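Local coordinates for ABC transporter ATP-binding protein (Leptospira interrogans serovar Copenhageni, PDB 4HZI) that probably binds and hydrolyses ATP as the nucleotide-binding subunit of an orphan ABC transporter involved in manganese utilisation and tolerance, at residues I49-S54 and E249-H254; A71-L76 and V245-G250; I40-T45 and W85-T90; V64-N69 and D269-P274; F55-N60 and T226-T231. All coordinates share one frame; numbering follows the deposited sequence.

Contact 1 (I49-S54 and E249-H254); sequences ILDSVS and EGKVIH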
# COMPACT_ATOMS: atom_id res chain seq x y z
N ILE A 49 16.74 -4.95 -17.21
CA ILE A 49 15.96 -4.60 -16.04
C ILE A 49 16.41 -3.26 -15.40
O ILE A 49 15.56 -2.49 -14.94
CB ILE A 49 16.05 -5.73 -15.03
CG1 ILE A 49 15.46 -7.01 -15.65
CG2 ILE A 49 15.29 -5.37 -13.78
CD1 ILE A 49 15.65 -8.21 -14.78
N LEU A 50 17.72 -3.06 -15.33
CA LEU A 50 18.30 -1.77 -14.97
C LEU A 50 19.14 -1.32 -16.12
O LEU A 50 19.92 -2.10 -16.65
CB LEU A 50 19.14 -1.88 -13.72
CG LEU A 50 18.32 -2.39 -12.53
CD1 LEU A 50 19.22 -2.63 -11.35
CD2 LEU A 50 17.20 -1.42 -12.11
N ASP A 51 18.97 -0.08 -16.51
CA ASP A 51 19.73 0.47 -17.63
C ASP A 51 20.53 1.73 -17.32
O ASP A 51 19.94 2.81 -17.23
CB ASP A 51 18.73 0.77 -18.70
CG ASP A 51 19.37 1.19 -20.03
OD1 ASP A 51 20.59 1.32 -20.14
OD2 ASP A 51 18.58 1.38 -20.95
N SER A 52 21.83 1.54 -17.14
CA SER A 52 22.83 2.61 -16.96
C SER A 52 22.46 3.55 -15.79
O SER A 52 22.41 4.79 -15.92
CB SER A 52 23.01 3.38 -18.29
OG SER A 52 24.13 4.22 -18.21
N VAL A 53 22.20 2.93 -14.65
CA VAL A 53 21.74 3.67 -13.45
C VAL A 53 22.92 4.38 -12.81
O VAL A 53 23.95 3.79 -12.51
CB VAL A 53 21.05 2.69 -12.46
CG1 VAL A 53 20.77 3.36 -11.10
CG2 VAL A 53 19.76 2.22 -13.03
N SER A 54 22.77 5.70 -12.65
CA SER A 54 23.81 6.50 -12.05
C SER A 54 23.23 7.44 -10.98
O SER A 54 22.24 8.15 -11.21
CB SER A 54 24.49 7.33 -13.15
OG SER A 54 25.25 6.50 -14.02
N GLU A 249 11.05 2.23 -15.43
CA GLU A 249 11.47 1.16 -16.40
C GLU A 249 12.97 0.92 -16.39
O GLU A 249 13.63 0.83 -17.41
CB GLU A 249 10.93 1.52 -17.78
CG GLU A 249 9.42 1.43 -17.88
CD GLU A 249 8.93 0.07 -18.39
OE1 GLU A 249 9.02 -0.94 -17.64
OE2 GLU A 249 8.46 0.02 -19.55
N GLY A 250 13.55 0.85 -15.20
CA GLY A 250 14.96 0.68 -15.01
C GLY A 250 15.91 1.81 -15.32
O GLY A 250 17.13 1.61 -15.31
N LYS A 251 15.39 3.00 -15.56
CA LYS A 251 16.24 4.12 -15.91
C LYS A 251 16.00 5.29 -14.98
O LYS A 251 14.89 5.50 -14.52
CB LYS A 251 15.88 4.67 -17.30
CG LYS A 251 15.96 3.61 -18.37
CD LYS A 251 16.53 4.22 -19.64
CE LYS A 251 15.46 4.41 -20.66
NZ LYS A 251 15.19 3.11 -21.33
N VAL A 252 17.05 6.05 -14.77
CA VAL A 252 16.97 7.24 -13.94
C VAL A 252 16.41 8.37 -14.81
O VAL A 252 17.05 8.74 -15.80
CB VAL A 252 18.34 7.58 -13.39
CG1 VAL A 252 18.34 8.93 -12.68
CG2 VAL A 252 18.80 6.53 -12.43
N ILE A 253 15.21 8.85 -14.47
CA ILE A 253 14.48 9.97 -15.12
C ILE A 253 15.15 11.31 -14.66
O ILE A 253 15.37 12.22 -15.47
CB ILE A 253 12.96 9.91 -14.71
CG1 ILE A 253 12.22 8.77 -15.42
CG2 ILE A 253 12.17 11.18 -15.03
CD1 ILE A 253 12.79 8.41 -16.77
N HIS A 254 15.51 11.40 -13.38
CA HIS A 254 16.24 12.56 -12.84
C HIS A 254 16.90 12.16 -11.51
O HIS A 254 16.40 11.26 -10.80
CB HIS A 254 15.32 13.81 -12.68
CG HIS A 254 16.11 15.10 -12.70
ND1 HIS A 254 16.52 15.75 -11.56
CD2 HIS A 254 16.68 15.76 -13.74
CE1 HIS A 254 17.27 16.79 -11.89
NE2 HIS A 254 17.39 16.81 -13.20
O HOH W 1 19.41 5.43 -16.29
O HOH W 2 16.22 0.08 -21.17

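Contact 2 (A71-L76 and V245-G250); sequences AGKSTL and VLLKEG. With SO4 (sulfate ion), chain C.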
# COMPACT_ATOMS: atom_id res chain seq x y z
N ALA A 71 9.31 -0.55 -11.72
CA ALA A 71 10.42 0.24 -12.25
C ALA A 71 11.78 -0.38 -12.05
O ALA A 71 12.75 0.10 -12.60
CB ALA A 71 10.43 1.68 -11.62
N GLY A 72 11.88 -1.42 -11.22
CA GLY A 72 13.14 -2.00 -10.90
C GLY A 72 13.70 -1.70 -9.54
O GLY A 72 14.88 -1.94 -9.29
N LYS A 73 12.89 -1.08 -8.67
CA LYS A 73 13.38 -0.68 -7.38
C LYS A 73 13.92 -1.88 -6.54
O LYS A 73 15.00 -1.77 -5.94
CB LYS A 73 12.27 0.02 -6.60
CG LYS A 73 11.92 1.35 -7.26
CD LYS A 73 11.00 2.19 -6.40
CE LYS A 73 9.84 1.42 -5.91
NZ LYS A 73 8.93 0.98 -6.99
N SER A 74 13.16 -2.96 -6.52
CA SER A 74 13.57 -4.12 -5.71
C SER A 74 14.85 -4.72 -6.26
O SER A 74 15.72 -5.06 -5.47
CB SER A 74 12.49 -5.16 -5.61
OG SER A 74 11.46 -4.68 -4.74
N THR A 75 14.97 -4.79 -7.58
CA THR A 75 16.23 -5.22 -8.20
C THR A 75 17.43 -4.36 -7.81
O THR A 75 18.50 -4.84 -7.48
CB THR A 75 16.07 -5.30 -9.73
OG1 THR A 75 15.00 -6.21 -10.02
CG2 THR A 75 17.34 -5.78 -10.38
N LEU A 76 17.24 -3.05 -7.81
CA LEU A 76 18.28 -2.15 -7.44
C LEU A 76 18.76 -2.32 -6.01
O LEU A 76 20.00 -2.34 -5.77
CB LEU A 76 17.82 -0.68 -7.77
CG LEU A 76 18.86 0.43 -7.66
CD1 LEU A 76 20.16 0.19 -8.41
CD2 LEU A 76 18.21 1.72 -8.17
N VAL A 245 16.22 10.21 -6.52
CA VAL A 245 16.43 9.56 -7.78
C VAL A 245 15.05 9.10 -8.24
O VAL A 245 14.33 8.41 -7.48
CB VAL A 245 17.31 8.29 -7.58
CG1 VAL A 245 17.47 7.50 -8.88
CG2 VAL A 245 18.67 8.63 -7.03
N LEU A 246 14.65 9.43 -9.47
CA LEU A 246 13.36 9.07 -10.02
C LEU A 246 13.63 7.93 -11.02
O LEU A 246 14.53 8.06 -11.86
CB LEU A 246 12.71 10.23 -10.77
CG LEU A 246 12.50 11.54 -10.03
CD1 LEU A 246 11.79 12.53 -10.95
CD2 LEU A 246 11.69 11.39 -8.74
N LEU A 247 12.96 6.79 -10.81
CA LEU A 247 13.23 5.57 -11.54
C LEU A 247 11.98 5.12 -12.28
O LEU A 247 10.91 5.04 -11.71
CB LEU A 247 13.65 4.44 -10.58
CG LEU A 247 14.41 3.29 -11.23
CD1 LEU A 247 15.86 3.54 -11.62
CD2 LEU A 247 14.32 2.03 -10.35
N LYS A 248 12.15 4.81 -13.57
CA LYS A 248 11.05 4.43 -14.44
C LYS A 248 11.59 3.44 -15.48
O LYS A 248 12.53 3.74 -16.20
CB LYS A 248 10.55 5.67 -15.15
CG LYS A 248 9.32 5.48 -16.00
CD LYS A 248 9.17 6.74 -16.87
CE LYS A 248 7.84 6.78 -17.57
NZ LYS A 248 7.78 8.01 -18.42
N GLU A 249 11.05 2.23 -15.43
CA GLU A 249 11.47 1.16 -16.40
C GLU A 249 12.97 0.92 -16.39
O GLU A 249 13.63 0.83 -17.41
CB GLU A 249 10.93 1.52 -17.78
CG GLU A 249 9.42 1.43 -17.88
CD GLU A 249 8.93 0.07 -18.39
OE1 GLU A 249 9.02 -0.94 -17.64
OE2 GLU A 249 8.46 0.02 -19.55
N GLY A 250 13.55 0.85 -15.20
CA GLY A 250 14.96 0.68 -15.01
C GLY A 250 15.91 1.81 -15.32
O GLY A 250 17.13 1.61 -15.31
S SO4 C . 9.71 -2.45 -8.50
O1 SO4 C . 10.20 -3.16 -9.70
O2 SO4 C . 10.03 -1.02 -8.70
O3 SO4 C . 10.45 -2.86 -7.30
O4 SO4 C . 8.30 -2.70 -8.46

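Contact 3 (I40-T45 and W85-T90); sequences ISYKPT and WATSGT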
# COMPACT_ATOMS: atom_id res chain seq x y z
N ILE A 40 25.26 1.66 -13.93
CA ILE A 40 24.90 0.30 -13.51
C ILE A 40 23.78 -0.26 -14.36
O ILE A 40 22.65 0.26 -14.45
CB ILE A 40 24.59 0.21 -11.98
CG1 ILE A 40 25.88 0.32 -11.18
CG2 ILE A 40 23.85 -1.09 -11.63
CD1 ILE A 40 26.80 -0.91 -11.16
N SER A 41 24.10 -1.39 -15.01
CA SER A 41 23.14 -2.08 -15.79
C SER A 41 22.98 -3.52 -15.32
O SER A 41 23.90 -4.12 -14.78
CB SER A 41 23.58 -2.03 -17.27
OG SER A 41 23.20 -0.79 -17.83
N TYR A 42 21.79 -4.06 -15.49
CA TYR A 42 21.49 -5.43 -15.10
C TYR A 42 20.59 -6.06 -16.19
O TYR A 42 19.42 -5.68 -16.37
CB TYR A 42 20.80 -5.49 -13.75
CG TYR A 42 20.52 -6.90 -13.23
CD1 TYR A 42 21.56 -7.82 -13.08
CD2 TYR A 42 19.23 -7.31 -12.94
CE1 TYR A 42 21.32 -9.13 -12.65
CE2 TYR A 42 18.99 -8.61 -12.50
CZ TYR A 42 20.05 -9.50 -12.34
OH TYR A 42 19.81 -10.77 -11.89
N LYS A 43 21.17 -6.99 -16.94
CA LYS A 43 20.47 -7.69 -18.03
C LYS A 43 20.77 -9.21 -17.95
O LYS A 43 21.59 -9.74 -18.71
CB LYS A 43 20.97 -7.12 -19.34
CG LYS A 43 20.17 -7.57 -20.55
CD LYS A 43 20.80 -7.10 -21.84
CE LYS A 43 20.11 -7.73 -23.04
NZ LYS A 43 21.05 -7.84 -24.18
N PRO A 44 20.14 -9.91 -17.02
CA PRO A 44 20.63 -11.27 -16.77
C PRO A 44 20.24 -12.28 -17.88
O PRO A 44 20.98 -13.24 -18.08
CB PRO A 44 19.96 -11.64 -15.46
CG PRO A 44 18.73 -10.76 -15.40
CD PRO A 44 19.14 -9.48 -16.03
N THR A 45 19.13 -12.04 -18.57
CA THR A 45 18.59 -13.01 -19.55
C THR A 45 17.85 -12.30 -20.68
O THR A 45 16.62 -12.43 -20.81
CB THR A 45 17.59 -13.99 -18.92
OG1 THR A 45 16.43 -13.28 -18.43
CG2 THR A 45 18.20 -14.75 -17.78
N TRP A 85 24.78 -9.41 -9.10
CA TRP A 85 25.86 -8.64 -9.69
C TRP A 85 25.40 -7.85 -10.88
O TRP A 85 24.67 -8.36 -11.73
CB TRP A 85 26.96 -9.58 -10.23
CG TRP A 85 27.85 -10.13 -9.22
CD1 TRP A 85 27.99 -11.45 -8.89
CD2 TRP A 85 28.79 -9.41 -8.42
NE1 TRP A 85 28.96 -11.60 -7.92
CE2 TRP A 85 29.47 -10.36 -7.61
CE3 TRP A 85 29.13 -8.06 -8.31
CZ2 TRP A 85 30.45 -9.99 -6.70
CZ3 TRP A 85 30.10 -7.69 -7.40
CH2 TRP A 85 30.75 -8.65 -6.60
N ALA A 86 25.92 -6.63 -11.03
CA ALA A 86 25.64 -5.83 -12.18
C ALA A 86 26.21 -6.50 -13.45
O ALA A 86 27.27 -7.12 -13.39
CB ALA A 86 26.27 -4.47 -12.03
N THR A 87 25.52 -6.34 -14.57
CA THR A 87 26.04 -6.83 -15.83
C THR A 87 27.09 -5.87 -16.38
O THR A 87 28.05 -6.30 -17.04
CB THR A 87 24.88 -7.19 -16.81
OG1 THR A 87 24.09 -6.04 -17.08
CG2 THR A 87 23.99 -8.20 -16.19
N SER A 88 26.98 -4.58 -16.09
CA SER A 88 28.05 -3.65 -16.39
C SER A 88 27.93 -2.46 -15.44
O SER A 88 26.94 -2.36 -14.72
CB SER A 88 27.94 -3.16 -17.83
OG SER A 88 26.67 -2.62 -18.10
N GLY A 89 28.92 -1.58 -15.51
CA GLY A 89 28.98 -0.38 -14.68
C GLY A 89 29.70 -0.65 -13.38
O GLY A 89 30.14 -1.76 -13.12
N THR A 90 29.81 0.39 -12.55
CA THR A 90 30.62 0.32 -11.37
C THR A 90 29.83 0.81 -10.16
O THR A 90 29.14 1.82 -10.27
CB THR A 90 31.87 1.21 -11.53
OG1 THR A 90 32.62 0.78 -12.67
CG2 THR A 90 32.76 1.11 -10.31

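Contact 4 (V64-N69 and D269-P274); sequences VLLGRN and DLYDIP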
# COMPACT_ATOMS: atom_id res chain seq x y z
N VAL A 64 15.99 9.70 -1.49
CA VAL A 64 14.82 8.89 -1.79
C VAL A 64 14.94 8.31 -3.21
O VAL A 64 15.31 9.02 -4.15
CB VAL A 64 13.51 9.69 -1.83
CG1 VAL A 64 12.28 8.75 -1.92
CG2 VAL A 64 13.36 10.62 -0.71
N LEU A 65 14.55 7.05 -3.36
CA LEU A 65 14.35 6.45 -4.70
C LEU A 65 12.87 6.31 -4.91
O LEU A 65 12.19 5.52 -4.23
CB LEU A 65 15.05 5.09 -4.76
CG LEU A 65 14.95 4.23 -6.01
CD1 LEU A 65 15.75 4.85 -7.11
CD2 LEU A 65 15.49 2.81 -5.72
N LEU A 66 12.32 7.16 -5.77
CA LEU A 66 10.88 7.18 -6.06
C LEU A 66 10.67 6.54 -7.43
O LEU A 66 11.27 6.96 -8.43
CB LEU A 66 10.31 8.59 -6.07
CG LEU A 66 8.82 8.75 -6.37
CD1 LEU A 66 7.91 8.20 -5.27
CD2 LEU A 66 8.42 10.20 -6.63
N GLY A 67 9.87 5.48 -7.46
CA GLY A 67 9.67 4.82 -8.74
C GLY A 67 8.28 4.28 -8.88
O GLY A 67 7.64 4.02 -7.90
N ARG A 68 7.81 4.13 -10.10
CA ARG A 68 6.56 3.43 -10.40
C ARG A 68 6.62 1.97 -10.00
O ARG A 68 7.70 1.39 -9.87
CB ARG A 68 6.28 3.51 -11.90
CG ARG A 68 6.36 4.92 -12.49
CD ARG A 68 5.03 5.59 -12.50
NE ARG A 68 4.14 4.82 -13.33
CZ ARG A 68 3.92 5.00 -14.63
NH1 ARG A 68 4.54 5.97 -15.33
NH2 ARG A 68 3.05 4.18 -15.24
N ASN A 69 5.48 1.31 -9.80
CA ASN A 69 5.62 -0.15 -9.61
C ASN A 69 6.09 -0.77 -10.91
O ASN A 69 5.86 -0.26 -12.02
CB ASN A 69 4.41 -0.88 -9.04
CG ASN A 69 4.16 -0.53 -7.58
OD1 ASN A 69 5.08 -0.50 -6.67
ND2 ASN A 69 2.89 -0.23 -7.34
N ASP A 269 6.78 13.56 -16.00
CA ASP A 269 7.58 12.70 -16.82
C ASP A 269 7.64 11.31 -16.18
O ASP A 269 7.54 10.30 -16.86
CB ASP A 269 8.99 13.26 -17.01
CG ASP A 269 9.82 12.46 -17.98
OD1 ASP A 269 9.25 11.62 -18.70
OD2 ASP A 269 11.06 12.66 -18.04
N LEU A 270 7.72 11.25 -14.86
CA LEU A 270 7.76 9.97 -14.18
C LEU A 270 6.39 9.21 -14.29
O LEU A 270 6.37 8.02 -14.48
CB LEU A 270 8.10 10.19 -12.70
CG LEU A 270 8.18 8.97 -11.82
CD1 LEU A 270 9.26 8.03 -12.29
CD2 LEU A 270 8.40 9.40 -10.38
N TYR A 271 5.32 9.93 -14.07
CA TYR A 271 4.01 9.34 -13.87
C TYR A 271 3.17 9.37 -15.16
O TYR A 271 2.12 8.71 -15.22
CB TYR A 271 3.30 10.06 -12.74
CG TYR A 271 3.83 9.64 -11.40
CD1 TYR A 271 3.64 8.35 -10.94
CD2 TYR A 271 4.58 10.50 -10.62
CE1 TYR A 271 4.15 7.93 -9.74
CE2 TYR A 271 5.07 10.09 -9.40
CZ TYR A 271 4.84 8.81 -8.94
OH TYR A 271 5.37 8.42 -7.70
N ASP A 272 3.62 10.12 -16.16
CA ASP A 272 2.92 10.18 -17.47
C ASP A 272 1.51 10.80 -17.46
O ASP A 272 0.70 10.55 -18.36
CB ASP A 272 2.85 8.77 -18.07
CG ASP A 272 4.21 8.20 -18.42
OD1 ASP A 272 5.09 8.94 -18.93
OD2 ASP A 272 4.39 6.99 -18.21
N ILE A 273 1.21 11.62 -16.46
CA ILE A 273 -0.05 12.31 -16.39
C ILE A 273 0.12 13.66 -15.78
O ILE A 273 1.07 13.89 -15.03
CB ILE A 273 -1.09 11.54 -15.51
CG1 ILE A 273 -0.51 11.16 -14.15
CG2 ILE A 273 -1.54 10.29 -16.21
CD1 ILE A 273 -1.56 10.69 -13.17
N PRO A 274 -0.82 14.57 -16.08
CA PRO A 274 -0.79 15.86 -15.47
C PRO A 274 -1.02 15.74 -13.96
O PRO A 274 -1.90 14.97 -13.50
CB PRO A 274 -1.88 16.65 -16.22
CG PRO A 274 -2.13 15.90 -17.47
CD PRO A 274 -1.89 14.47 -17.11
O HOH W 3 2.66 5.12 -18.01

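Contact 5 (F55-N60 and T226-T231); sequences FEIKTN and TSLYIT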
# COMPACT_ATOMS: atom_id res chain seq x y z
N PHE A 55 23.83 7.39 -9.81
CA PHE A 55 23.55 8.34 -8.76
C PHE A 55 24.58 8.20 -7.65
O PHE A 55 25.43 7.31 -7.67
CB PHE A 55 22.11 8.24 -8.23
CG PHE A 55 21.78 6.98 -7.48
CD1 PHE A 55 21.92 6.88 -6.07
CD2 PHE A 55 21.22 5.90 -8.17
CE1 PHE A 55 21.54 5.72 -5.40
CE2 PHE A 55 20.84 4.73 -7.49
CZ PHE A 55 20.99 4.65 -6.12
N GLU A 56 24.53 9.08 -6.66
CA GLU A 56 25.46 8.90 -5.55
C GLU A 56 24.89 9.49 -4.26
O GLU A 56 24.01 10.33 -4.34
CB GLU A 56 26.83 9.48 -5.85
CG GLU A 56 26.96 10.97 -5.92
CD GLU A 56 28.12 11.50 -5.05
OE1 GLU A 56 29.02 10.72 -4.59
OE2 GLU A 56 28.12 12.73 -4.82
N ILE A 57 25.33 8.96 -3.12
CA ILE A 57 24.84 9.44 -1.82
C ILE A 57 26.11 9.72 -1.02
O ILE A 57 27.00 8.87 -0.90
CB ILE A 57 23.97 8.38 -1.07
CG1 ILE A 57 22.79 7.90 -1.94
CG2 ILE A 57 23.51 8.93 0.29
CD1 ILE A 57 21.99 6.75 -1.35
N LYS A 58 26.20 10.93 -0.47
CA LYS A 58 27.36 11.29 0.35
C LYS A 58 27.04 11.00 1.81
O LYS A 58 25.87 10.84 2.19
CB LYS A 58 27.66 12.77 0.18
CG LYS A 58 27.86 13.16 -1.28
CD LYS A 58 28.87 14.27 -1.39
CE LYS A 58 29.12 14.66 -2.84
NZ LYS A 58 27.87 15.15 -3.47
N THR A 59 28.10 10.88 2.61
CA THR A 59 27.98 10.73 4.04
C THR A 59 26.97 11.74 4.60
O THR A 59 27.00 12.91 4.27
CB THR A 59 29.36 10.88 4.71
OG1 THR A 59 30.18 9.81 4.24
CG2 THR A 59 29.26 10.73 6.21
N ASN A 60 26.05 11.23 5.41
CA ASN A 60 25.00 12.02 6.06
C ASN A 60 23.95 12.64 5.14
O ASN A 60 23.15 13.50 5.57
CB ASN A 60 25.65 13.05 7.03
CG ASN A 60 26.45 12.38 8.13
OD1 ASN A 60 26.14 11.27 8.57
ND2 ASN A 60 27.48 13.06 8.61
N THR A 226 23.10 8.08 7.37
CA THR A 226 23.03 8.11 5.88
C THR A 226 21.96 7.09 5.48
O THR A 226 21.95 5.98 6.02
CB THR A 226 24.37 7.74 5.21
OG1 THR A 226 25.41 8.58 5.71
CG2 THR A 226 24.30 7.98 3.71
N SER A 227 21.09 7.46 4.55
CA SER A 227 20.01 6.57 4.16
C SER A 227 19.53 6.69 2.74
O SER A 227 19.64 7.73 2.11
CB SER A 227 18.83 6.69 5.14
OG SER A 227 18.07 7.83 4.92
N LEU A 228 18.90 5.60 2.31
CA LEU A 228 18.23 5.48 1.03
C LEU A 228 16.85 4.95 1.32
O LEU A 228 16.71 3.89 1.84
CB LEU A 228 18.97 4.51 0.11
CG LEU A 228 18.35 4.22 -1.25
CD1 LEU A 228 18.25 5.47 -2.12
CD2 LEU A 228 19.17 3.18 -2.01
N TYR A 229 15.85 5.71 0.98
CA TYR A 229 14.44 5.43 1.26
C TYR A 229 13.77 5.11 -0.06
O TYR A 229 13.75 5.93 -0.99
CB TYR A 229 13.82 6.67 1.88
CG TYR A 229 12.45 6.53 2.49
CD1 TYR A 229 11.29 6.60 1.71
CD2 TYR A 229 12.28 6.38 3.87
CE1 TYR A 229 10.03 6.51 2.29
CE2 TYR A 229 11.02 6.29 4.44
CZ TYR A 229 9.91 6.32 3.65
OH TYR A 229 8.67 6.23 4.23
N ILE A 230 13.19 3.93 -0.13
CA ILE A 230 12.56 3.47 -1.38
C ILE A 230 11.06 3.42 -1.25
O ILE A 230 10.51 2.79 -0.35
CB ILE A 230 13.10 2.06 -1.70
CG1 ILE A 230 14.65 2.15 -1.86
CG2 ILE A 230 12.50 1.51 -3.01
CD1 ILE A 230 15.32 1.19 -1.00
N THR A 231 10.38 4.08 -2.19
CA THR A 231 8.94 4.19 -2.18
C THR A 231 8.35 4.38 -3.57
O THR A 231 9.05 4.80 -4.52
CB THR A 231 8.47 5.34 -1.24
OG1 THR A 231 7.05 5.33 -1.13
CG2 THR A 231 8.91 6.66 -1.75

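Contact 1 (I49-S54 and E249-H254)
D51 and K251 lie side by side and point the same way. K251 has CG anti to its own carbonyl carbon (chi1 -56°), which starts the chain alongside the D51 side chain. From its CB the lysine does not yet reach the aspartate; the first close approach is at CG, within 4.0 Å of CB of D51, and the next carbon, CD, passes OD2 of D51 at 3.7 Å. The chain is bent at every later torsion, and NZ ends 3.8 Å from OD2 of D51, a long salt bridge. Water 2 donates to OD2 of D51 and takes a weak bond from NZ of K251, so a water also bridges the two charged groups. The backbones meet more firmly. N of D51 donates to O of G250 over 2.8 Å, almost straight at 175°. In the ABC ATPase domain this joins the chain leading into strand 53-58 of the antiparallel sheet, where I49 and L50 form a classic beta bulge opposite Y42, to the hairpin of strands 243-248 and 251-255 at the edge of the mixed sheet. G250 has positive phi, and its CA lies 3.2 Å from O of I49 in a CA-H...O contact, a close approach of backbone to backbone. Farther on, water 1 links O of D51 to N of V252, and CG1 of V53 meets CG2 of V252 at 4.0 Å, the two valines crossing at about a right angle.

Contact 2 (A71-L76 and V245-G250)
A71 packs against L247 and K248 at the close side of this contact. CB of A71 is 3.4 Å from O of L247 and also rests on CA of K248, while O of A71 accepts from N of G250 at 2.8 Å through a bent N-H...O angle of 140°. L247, with CG anti to its backbone N (chi1 -159°), brings CD2 against the first turn of the helix, where it lies 3.4 Å from O of A71 and 4.0 Å from CG of K73. This turn fits a P-loop (Walker A): a strand-loop-helix with G72 at the N-cap and successive amides turned onto one anion. Here that anion is a sulfate, probably from the crystallisation liquor. N of G72 reaches its O1, N of S74 reaches its O3 at 2.8 Å, and O2 takes both N and NZ of K73, the latter at 2.9 Å, because the lysine chain bends back at chi3 and chi4; N of G70 also bonds to the ion. Packing is looser deeper along the helix, where L76 CD2 is 4.5 Å from L247 CD2. At the other end E249 is exposed and its CB points away from 71-76, as does that of K248, whose NZ goes to D269 and D272.

Contact 3 (I40-T45 and W85-T90)
Strand 40-42 and the segment 85-90 run antiparallel with S41 and S88 as a hydrogen-bonded pair: N of S41 donates to O of S88 at 3.0 Å and 176°. On the return side O of S41 gathers the amides of two residues, N of T87 at 2.8 Å and, weakly, N of S88. Two residues facing one make this a classic beta bulge. T87 also turns its side chain toward the strand. With chi1 at 60°, OG1 lies between its own backbone N and carbonyl carbon, within 3.1 Å of N of K43, which gives it a weak bond. CG2 of T87 meets the Y42 ring obliquely, 4.0 Å from CD1, the two side chains crossing at about a right angle. The same CD1 approaches O of W85 at 3.4 Å, and P44 lays CD over the centre of one ring face. At the opposite end of the pairing, CD1 of I40 touches CB of A86 at 3.7 Å and the backbone of T90. CB of S41 packs on OG of S88, while OG of S41 is bonded to N of S52. In the antiparallel sheet, strand 36-42 has strand 53-58 on one side and strand 90-93, which begins at T90, on the other, and helix 73-80 brings L79 against I40 and A86 and T75 against Y42.

Contact 4 (V64-N69 and D269-P274)
R68 delivers its guanidinium to the end of helix 264-271, where NH1 makes two bonds. One goes to O of L270, 2.9 Å long and nearly straight, with the donor in the carbonyl plane on a lone pair. The other is a salt bridge to OD2 of D272 at 3.1 Å. Both acceptors lie at the guanidinium edge, within a few degrees of its plane, but OD2 is met from 54° above the carboxylate plane, and the two flat groups stand 85° apart. Water 3 bridges the pair, accepting from NH2 of R68 and donating to OD2 of D272. The arginine chain bends at chi2 and chi3, which lays CD beside the tyrosine: CD of R68 is 3.5 Å from CD1 of Y271, and the guanidinium and ring planes are only 24° apart. Inward from these polar groups, L66 meets the far end of the same ring, its CD1 3.5 Å from OH of Y271, and its CD2 packs on CD2 of L270 at 3.8 Å.

The second shell fixes the carboxylate and the helix end. D272 leaves the helix with positive phi, and its OD1 pairs with NZ of K248, which also bonds to O of D269. The second subunit approaches here too: T207 of that chain bonds to O of Y271, and D205 of that chain bonds to N of N69. Helix 264-271 therefore lies against the end of strand 62-67, with L267 also touching L66, where this strand, which lies between strands 227-231 and 243-248 of the mixed sheet, runs into the probable P-loop.

Contact 5 (F55-N60 and T226-T231)
The two beta layers of the ABC ATPase domain face each other here, strand 53-58 of the antiparallel sheet and strand 227-231 of the mixed sheet, with the touching ends directed 139° apart. I57 is the main apolar link. Its CG2 lies anti to the backbone N and meets CG2 of T226 at 3.6 Å, the two side chains sliding past each other in opposite directions. The other branch carries CD1 farther in, to 4.0 Å from both CB and CD1 of L228, and these two side chains cross at about a right angle. The polar link is at the turn after the strand. N of N60 donates to OG1 of T226 over 2.7 Å at 156°, and the threonine's chi1 of -55° holds OG1 toward that amide while leaving CG2 beside O of K58, 3.6 Å away. Thus one beta-branched residue serves both the apolar and the polar partner. Around the interface, I57 also touches C63 and L228 touches I80 of helix 73-80. Such layered packing of an antiparallel sheet on a mixed sheet is typical of the ABC ATPase nucleotide-binding core.

In the fold
Contact 2 holds the sulfate in the probable P-loop, and the others are arranged about it. Contact 1 is nearest, its centre 6 Å from that of contact 2; the two share E249 and G250, and L50 CD2 lies 3.7 Å from G72 O. Contact 4 is centred 10 Å from contact 2 and is tied to it by a probable hydrogen bond from V245 N to V64 O (2.8 Å). Contact 3 reaches contact 2 through T75 CG2 on Y42 CD2 at 3.5 Å, and contact 1 through V53 N and I40 O, 2.7 Å apart. The centres of contacts 5 and 2 are about 15 Å apart, yet V245 and L76 both touch F55. Contacts 3 and 4, with centres about 23 Å apart, do not touch.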